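Local atomic coordinates of nucleoporin nup120 (Schizosaccharomyces pombe, PDB entry 4GQ2), a protein that is a structural component of the nuclear pore complex, whose nucleoporins can both build the pore and dock transiently associated nuclear transport factors. Residues 533-537 with 538-542; 626-630 with 631-635; 672-675 with 676-680. All blocks are in the same frame, centred on the assembly; numbering follows the deposited sequence.

Contact 1 of 3, residues 533-537 with 538-542; sequences YINYA and NKVAF
Tyr533 and Phe542 meet because of how each leaves its backbone: the tyrosine ring swings beside its own N, opposite the carbonyl carbon (chi1 -71°), while the phenylalanine stands almost eclipsed with its N (chi1 6°). From there the two side chains run alongside each other in the same direction. They form an offset edge-to-face pair, the edge of Phe542 turned toward the face of Tyr533 with planes at 76° and Tyr533 CE2 4.0 Å from Phe542 CE2. The near edge of the tyrosine ring receives Val540, whose CG1 is 4.1 Å from Tyr533 CD2. That same methyl also lies against the amide oxygen of Asn535, on the face shared by these four side chains; Asn535 ND2 hydrogen-bonds Ser522 OG, and OD1 takes a weak hydrogen bond from Arg75.

The other face carries Ile534 and Ala541, with Ile534 CB 4.1 Å from Ala541 CB. The ring of Tyr536 comes in edge-on, bringing CE2 to 3.9 Å from the Ala541 methyl, which lies in the ring plane.

Underneath is an antiparallel hairpin that turns through just two residues, Ala537 and Asn538. Ile534 and Ala541 form its hydrogen-bonded pair: Ile534 N reaches Ala541 O at 2.7 Å, and Ala541 N returns to Ile534 O at 2.9 Å. Next to the turn, Tyr536 N donates to Lys539 O at 2.8 Å, closing the end of the ladder.

Arg75 also donates to Lys539 O and to Tyr536 O, and the Lys539 amine makes salt bridges with Asp514, in helix 492-515, and Asp518. Strand 520-525 flanks strand 532-536, and the N-terminal strand 3-11 flanks strand 539-544. The resulting four-stranded antiparallel blade joins the beginning of the chain to the last strands of the propeller, consistent with a velcro-type ring closure.

Contact 2 of 3, residues 626-630 with 631-635; sequences PNVDP and DYIST
Val628 reaches forward onto the first turn of the helix and touches two side chains there with a single methyl. CG1 lies in the plane of the Tyr632 ring, at its edge, 3.4 Å from Tyr632 CD2, and is also 3.9 Å from Ile633 CG1. With Asp629 as N-cap, the pair Val628-Ile633, N' with N4, is a hydrophobic staple; the Tyr632 contact is additional.

Between the two ends of the staple lies the N-cap. Asp629 turns its carboxylate away from its own N (chi1 -177°), so that OD1 accepts from Asp631 N at 2.8 Å, on the anti side and somewhat out of the carboxylate plane. Its carbonyl starts the helical ladder, Asp629 O taking Ile633 N at 3.0 Å, and Pro630 O takes Ser634 N at 3.1 Å. The N-terminal helix end would be expected to favour the negative charge of Asp629.

Further out, Thr635 OG1 and N both donate to Asp631 O. The capped turn opens helix 630-641 directly after the loop from helix 612-624; Tyr632 OH hydrogen-bonds Ser583 of helix 571-585, and Ile633 packs on Gln706, in the loop following helix 672-703.

Contact 3 of 3, residues 672-675 with 676-680; sequences LFLC and ASVAR
Ala676, Cys675 and Ser677, the residues most enclosed by this contact, sit in the opening turns of one long helix, and each meets the turn before or after it. Ala676 N donates to Leu672 O at 2.9 Å, in a nearly straight bond, while its methyl rests 3.7 Å from Phe673 O. Cys675 works mainly through its backbone: its carbonyl takes Ala679 N, and the methyl of Ala679 lies 3.4 Å from Cys675 O.

Ser677 grips the preceding turn twice. Its N reaches Phe673 O at 2.9 Å and its OG reaches the same Phe673 O at 2.8 Å, the two donors arriving from opposite faces of the carbonyl plane. The hydroxyl can do this because chi1 of -63° folds it back beside its own N. While it donates to Phe673 O, OG also sits 3.6 Å above the plane of the Phe673 ring, over its centre, so the aromatic face covers the buried oxygen. At the next residue, Val678 N bonds to Leu674 O, and Leu674 CG lies 4.2 Å from Val678 CG2.

Outside, Phe673 stacks on Phe17, and Phe673 and Ser677 pack on Val10 of strand 3-11. Cys675 and Ala676 face helix 770-777, and Leu674, Ser677 and Val678 touch helix 790-803. This is a regular alpha-helical i to i+4 ladder with small residues turned to a neighbouring helix, and with a serine folded back onto the carbonyl four residues earlier, a common way to satisfy a serine hydroxyl on a buried helix.

In the fold
Contacts 1 and 3 belong to one interface, although 14 Å separates their centres: the propeller hairpin presses Phe542 against the start of helix 672-703. Phe542 CZ comes within 3.2 Å of Ser677 OG, and Phe542 CE2 within 3.5 Å of Phe673 CE2, both as plain packing. The aromatic cluster begun by contact 1 thus continues into contact 3, where the beta-propeller meets the helical domain. Contact 2 stands apart, its nearest atoms about 33 Å from contact 1 and about 28 Å from contact 3. Like contact 3 it belongs to the helical domain, but it starts a different, earlier helix.

Contact 1 of 3, residues 533-537 with 538-542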
loop_
_atom_site.group_PDB
_atom_site.type_symbol
_atom_site.label_atom_id
_atom_site.label_comp_id
_atom_site.label_asym_id
_atom_site.label_seq_id
_atom_site.Cartn_x
_atom_site.Cartn_y
_atom_site.Cartn_z
ATOM N N TYR A 533 24.075 5.721 -8.810
ATOM C CA TYR A 533 23.379 6.102 -7.591
ATOM C C TYR A 533 23.450 7.607 -7.392
ATOM O O TYR A 533 24.472 8.226 -7.665
ATOM C CB TYR A 533 24.014 5.406 -6.387
ATOM C CG TYR A 533 23.761 3.919 -6.310
ATOM C CD1 TYR A 533 24.560 3.014 -7.016
ATOM C CD2 TYR A 533 22.735 3.408 -5.514
ATOM C CE1 TYR A 533 24.335 1.647 -6.941
ATOM C CE2 TYR A 533 22.503 2.044 -5.436
ATOM C CZ TYR A 533 23.303 1.168 -6.149
ATOM O OH TYR A 533 23.078 -0.191 -6.065
ATOM N N ILE A 534 22.353 8.178 -6.914
ATOM C CA ILE A 534 22.272 9.590 -6.559
ATOM C C ILE A 534 21.992 9.670 -5.070
ATOM O O ILE A 534 20.986 9.136 -4.601
ATOM C CB ILE A 534 21.126 10.297 -7.309
ATOM C CG1 ILE A 534 21.322 10.193 -8.822
ATOM C CG2 ILE A 534 21.030 11.747 -6.881
ATOM C CD1 ILE A 534 20.035 10.336 -9.608
ATOM N N ASN A 535 22.869 10.349 -4.335
ATOM C CA ASN A 535 22.775 10.383 -2.878
ATOM C C ASN A 535 22.272 11.701 -2.330
ATOM O O ASN A 535 22.956 12.727 -2.429
ATOM C CB ASN A 535 24.120 10.012 -2.252
ATOM C CG ASN A 535 24.598 8.651 -2.694
ATOM O OD1 ASN A 535 23.903 7.653 -2.501
ATOM N ND2 ASN A 535 25.782 8.599 -3.307
ATOM N N TYR A 536 21.062 11.667 -1.774
ATOM C CA TYR A 536 20.462 12.830 -1.123
ATOM C C TYR A 536 20.659 12.674 0.372
ATOM O O TYR A 536 21.103 11.625 0.825
ATOM C CB TYR A 536 18.966 12.955 -1.456
ATOM C CG TYR A 536 18.667 13.155 -2.931
ATOM C CD1 TYR A 536 18.728 14.420 -3.504
ATOM C CD2 TYR A 536 18.320 12.078 -3.748
ATOM C CE1 TYR A 536 18.464 14.614 -4.847
ATOM C CE2 TYR A 536 18.042 12.263 -5.095
ATOM C CZ TYR A 536 18.123 13.535 -5.638
ATOM O OH TYR A 536 17.858 13.743 -6.967
ATOM N N ALA A 537 20.301 13.706 1.131
ATOM C CA ALA A 537 20.559 13.752 2.568
ATOM C C ALA A 537 19.732 12.767 3.390
ATOM O O ALA A 537 20.061 12.518 4.555
ATOM C CB ALA A 537 20.382 15.171 3.092
ATOM N N ASN A 538 18.660 12.223 2.810
ATOM C CA ASN A 538 17.935 11.109 3.456
ATOM C C ASN A 538 17.243 10.153 2.482
ATOM O O ASN A 538 16.285 9.465 2.840
ATOM C CB ASN A 538 17.009 11.573 4.616
ATOM C CG ASN A 538 15.665 12.133 4.151
ATOM O OD1 ASN A 538 14.733 12.263 4.956
ATOM N ND2 ASN A 538 15.554 12.471 2.871
ATOM N N LYS A 539 17.758 10.123 1.253
ATOM C CA LYS A 539 17.215 9.308 0.171
ATOM C C LYS A 539 18.337 8.850 -0.774
ATOM O O LYS A 539 19.324 9.569 -0.958
ATOM C CB LYS A 539 16.164 10.109 -0.612
ATOM C CG LYS A 539 14.979 10.583 0.223
ATOM C CD LYS A 539 13.993 11.395 -0.595
ATOM C CE LYS A 539 12.808 11.866 0.239
ATOM N NZ LYS A 539 13.123 13.065 1.069
ATOM N N VAL A 540 18.186 7.647 -1.334
ATOM C CA VAL A 540 19.008 7.144 -2.443
ATOM C C VAL A 540 18.142 7.102 -3.680
ATOM O O VAL A 540 16.947 6.826 -3.599
ATOM C CB VAL A 540 19.458 5.664 -2.297
ATOM C CG1 VAL A 540 20.951 5.528 -2.559
ATOM C CG2 VAL A 540 19.077 5.070 -0.959
ATOM N N ALA A 541 18.761 7.314 -4.836
ATOM C CA ALA A 541 18.042 7.266 -6.088
ATOM C C ALA A 541 18.940 6.740 -7.203
ATOM O O ALA A 541 20.150 6.600 -7.021
ATOM C CB ALA A 541 17.509 8.647 -6.426
ATOM N N PHE A 542 18.337 6.418 -8.343
ATOM C CA PHE A 542 19.102 6.151 -9.558
ATOM C C PHE A 542 18.441 6.753 -10.776
ATOM O O PHE A 542 17.236 7.002 -10.783
ATOM C CB PHE A 542 19.365 4.659 -9.795
ATOM C CG PHE A 542 18.681 3.750 -8.831
ATOM C CD1 PHE A 542 17.336 3.433 -8.978
ATOM C CD2 PHE A 542 19.391 3.193 -7.779
ATOM C CE1 PHE A 542 16.706 2.583 -8.080
ATOM C CE2 PHE A 542 18.769 2.342 -6.880
ATOM C CZ PHE A 542 17.426 2.036 -7.032
#

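Contact 2 of 3, residues 626-630 with 631-635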
loop_
_atom_site.group_PDB
_atom_site.type_symbol
_atom_site.label_atom_id
_atom_site.label_comp_id
_atom_site.label_asym_id
_atom_site.label_seq_id
_atom_site.Cartn_x
_atom_site.Cartn_y
_atom_site.Cartn_z
ATOM N N PRO A 626 -22.664 14.980 -16.893
ATOM C CA PRO A 626 -22.791 16.094 -15.938
ATOM C C PRO A 626 -21.501 16.869 -15.679
ATOM O O PRO A 626 -21.540 17.943 -15.079
ATOM C CB PRO A 626 -23.253 15.411 -14.648
ATOM C CG PRO A 626 -22.841 13.992 -14.790
ATOM C CD PRO A 626 -22.947 13.681 -16.251
ATOM N N ASN A 627 -20.373 16.342 -16.135
ATOM C CA ASN A 627 -19.084 16.959 -15.855
ATOM C C ASN A 627 -18.465 17.658 -17.057
ATOM O O ASN A 627 -17.509 18.420 -16.911
ATOM C CB ASN A 627 -18.117 15.917 -15.280
ATOM C CG ASN A 627 -18.552 15.407 -13.917
ATOM O OD1 ASN A 627 -18.456 16.119 -12.914
ATOM N ND2 ASN A 627 -19.036 14.170 -13.875
ATOM N N VAL A 628 -19.018 17.407 -18.240
ATOM C CA VAL A 628 -18.449 17.941 -19.476
ATOM C C VAL A 628 -19.403 18.903 -20.187
ATOM O O VAL A 628 -20.549 18.564 -20.501
ATOM C CB VAL A 628 -17.980 16.820 -20.435
ATOM C CG1 VAL A 628 -17.149 17.397 -21.564
ATOM C CG2 VAL A 628 -17.158 15.780 -19.687
ATOM N N ASP A 629 -18.887 20.108 -20.414
ATOM C CA ASP A 629 -19.544 21.221 -21.101
ATOM C C ASP A 629 -20.001 20.851 -22.533
ATOM O O ASP A 629 -19.229 20.263 -23.296
ATOM C CB ASP A 629 -18.524 22.373 -21.123
ATOM C CG ASP A 629 -19.057 23.653 -21.733
ATOM O OD1 ASP A 629 -19.809 23.607 -22.729
ATOM O OD2 ASP A 629 -18.682 24.727 -21.215
ATOM N N PRO A 630 -21.264 21.182 -22.890
ATOM C CA PRO A 630 -21.860 21.000 -24.226
ATOM C C PRO A 630 -20.997 21.449 -25.417
ATOM O O PRO A 630 -20.930 20.734 -26.421
ATOM C CB PRO A 630 -23.143 21.843 -24.169
ATOM C CG PRO A 630 -23.349 22.216 -22.732
ATOM C CD PRO A 630 -22.288 21.556 -21.899
ATOM N N ASP A 631 -20.366 22.619 -25.319
ATOM C CA ASP A 631 -19.429 23.075 -26.357
ATOM C C ASP A 631 -18.232 22.133 -26.477
ATOM O O ASP A 631 -17.800 21.807 -27.586
ATOM C CB ASP A 631 -18.937 24.502 -26.090
ATOM C CG ASP A 631 -17.888 24.965 -27.102
ATOM O OD1 ASP A 631 -18.274 25.387 -28.214
ATOM O OD2 ASP A 631 -16.680 24.909 -26.783
ATOM N N TYR A 632 -17.709 21.698 -25.331
ATOM C CA TYR A 632 -16.536 20.828 -25.303
ATOM C C TYR A 632 -16.829 19.435 -25.872
ATOM O O TYR A 632 -15.955 18.805 -26.474
ATOM C CB TYR A 632 -15.948 20.743 -23.891
ATOM C CG TYR A 632 -14.639 19.990 -23.832
ATOM C CD1 TYR A 632 -13.466 20.554 -24.330
ATOM C CD2 TYR A 632 -14.577 18.706 -23.293
ATOM C CE1 TYR A 632 -12.265 19.862 -24.285
ATOM C CE2 TYR A 632 -13.381 18.006 -23.239
ATOM C CZ TYR A 632 -12.234 18.590 -23.735
ATOM O OH TYR A 632 -11.053 17.899 -23.686
ATOM N N ILE A 633 -18.058 18.967 -25.684
ATOM C CA ILE A 633 -18.525 17.734 -26.319
ATOM C C ILE A 633 -18.508 17.913 -27.846
ATOM O O ILE A 633 -17.942 17.095 -28.584
ATOM C CB ILE A 633 -19.942 17.359 -25.817
ATOM C CG1 ILE A 633 -19.877 16.864 -24.366
ATOM C CG2 ILE A 633 -20.595 16.308 -26.713
ATOM C CD1 ILE A 633 -21.225 16.740 -23.689
ATOM N N SER A 634 -19.118 19.005 -28.297
ATOM C CA SER A 634 -19.198 19.350 -29.705
ATOM C C SER A 634 -17.798 19.494 -30.313
ATOM O O SER A 634 -17.541 19.005 -31.410
ATOM C CB SER A 634 -19.999 20.638 -29.871
ATOM O OG SER A 634 -20.016 21.052 -31.223
ATOM N N THR A 635 -16.896 20.141 -29.578
ATOM C CA THR A 635 -15.508 20.273 -29.992
ATOM C C THR A 635 -14.836 18.922 -30.234
ATOM O O THR A 635 -14.161 18.743 -31.248
ATOM C CB THR A 635 -14.700 21.065 -28.953
ATOM O OG1 THR A 635 -15.262 22.370 -28.826
ATOM C CG2 THR A 635 -13.228 21.187 -29.364
#

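Contact 3 of 3, residues 672-675 with 676-680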
loop_
_atom_site.group_PDB
_atom_site.type_symbol
_atom_site.label_atom_id
_atom_site.label_comp_id
_atom_site.label_asym_id
_atom_site.label_seq_id
_atom_site.Cartn_x
_atom_site.Cartn_y
_atom_site.Cartn_z
ATOM N N LEU A 672 16.136 -7.311 -1.259
ATOM C CA LEU A 672 14.974 -6.558 -0.806
ATOM C C LEU A 672 14.952 -5.167 -1.434
ATOM O O LEU A 672 13.910 -4.714 -1.913
ATOM C CB LEU A 672 14.937 -6.473 0.718
ATOM C CG LEU A 672 14.621 -7.806 1.409
ATOM C CD1 LEU A 672 14.891 -7.695 2.907
ATOM C CD2 LEU A 672 13.195 -8.294 1.102
ATOM N N PHE A 673 16.112 -4.514 -1.462
ATOM C CA PHE A 673 16.228 -3.178 -2.032
ATOM C C PHE A 673 15.785 -3.123 -3.493
ATOM O O PHE A 673 15.170 -2.135 -3.925
ATOM C CB PHE A 673 17.644 -2.619 -1.860
ATOM C CG PHE A 673 17.814 -1.229 -2.410
ATOM C CD1 PHE A 673 17.199 -0.140 -1.799
ATOM C CD2 PHE A 673 18.575 -1.012 -3.542
ATOM C CE1 PHE A 673 17.355 1.136 -2.311
ATOM C CE2 PHE A 673 18.729 0.261 -4.062
ATOM C CZ PHE A 673 18.119 1.338 -3.447
ATOM N N LEU A 674 16.080 -4.182 -4.247
ATOM C CA LEU A 674 15.587 -4.288 -5.616
ATOM C C LEU A 674 14.053 -4.291 -5.672
ATOM O O LEU A 674 13.452 -3.528 -6.432
ATOM C CB LEU A 674 16.133 -5.522 -6.323
ATOM C CG LEU A 674 15.653 -5.446 -7.774
ATOM C CD1 LEU A 674 16.756 -5.008 -8.729
ATOM C CD2 LEU A 674 15.013 -6.746 -8.210
ATOM N N CYS A 675 13.437 -5.149 -4.866
ATOM C CA CYS A 675 11.984 -5.235 -4.785
ATOM C C CYS A 675 11.362 -3.887 -4.439
ATOM O O CYS A 675 10.386 -3.474 -5.071
ATOM C CB CYS A 675 11.556 -6.290 -3.759
ATOM S SG CYS A 675 12.136 -7.947 -4.168
ATOM N N ALA A 676 11.942 -3.197 -3.458
ATOM C CA ALA A 676 11.470 -1.866 -3.065
ATOM C C ALA A 676 11.582 -0.867 -4.216
ATOM O O ALA A 676 10.673 -0.073 -4.447
ATOM C CB ALA A 676 12.234 -1.370 -1.856
ATOM N N SER A 677 12.692 -0.926 -4.944
ATOM C CA SER A 677 12.947 0.002 -6.043
ATOM C C SER A 677 11.960 -0.210 -7.182
ATOM O O SER A 677 11.355 0.746 -7.680
ATOM C CB SER A 677 14.381 -0.164 -6.549
ATOM O OG SER A 677 15.304 0.178 -5.522
ATOM N N VAL A 678 11.794 -1.471 -7.576
ATOM C CA VAL A 678 10.864 -1.847 -8.635
ATOM C C VAL A 678 9.435 -1.429 -8.289
ATOM O O VAL A 678 8.745 -0.818 -9.123
ATOM C CB VAL A 678 10.939 -3.359 -8.938
ATOM C CG1 VAL A 678 9.791 -3.788 -9.841
ATOM C CG2 VAL A 678 12.284 -3.701 -9.578
ATOM N N ALA A 679 9.009 -1.733 -7.058
ATOM C CA ALA A 679 7.671 -1.365 -6.578
ATOM C C ALA A 679 7.385 0.129 -6.689
ATOM O O ALA A 679 6.289 0.519 -7.075
ATOM C CB ALA A 679 7.452 -1.842 -5.148
ATOM N N ARG A 680 8.371 0.961 -6.372
ATOM C CA ARG A 680 8.188 2.412 -6.445
ATOM C C ARG A 680 8.043 2.884 -7.885
ATOM O O ARG A 680 7.155 3.686 -8.192
ATOM C CB ARG A 680 9.315 3.147 -5.703
ATOM C CG ARG A 680 9.185 3.001 -4.188
ATOM C CD ARG A 680 10.352 3.579 -3.393
ATOM N NE ARG A 680 10.101 3.427 -1.960
ATOM C CZ ARG A 680 9.489 4.326 -1.192
ATOM N NH1 ARG A 680 9.093 5.492 -1.692
ATOM N NH2 ARG A 680 9.295 4.063 0.097
#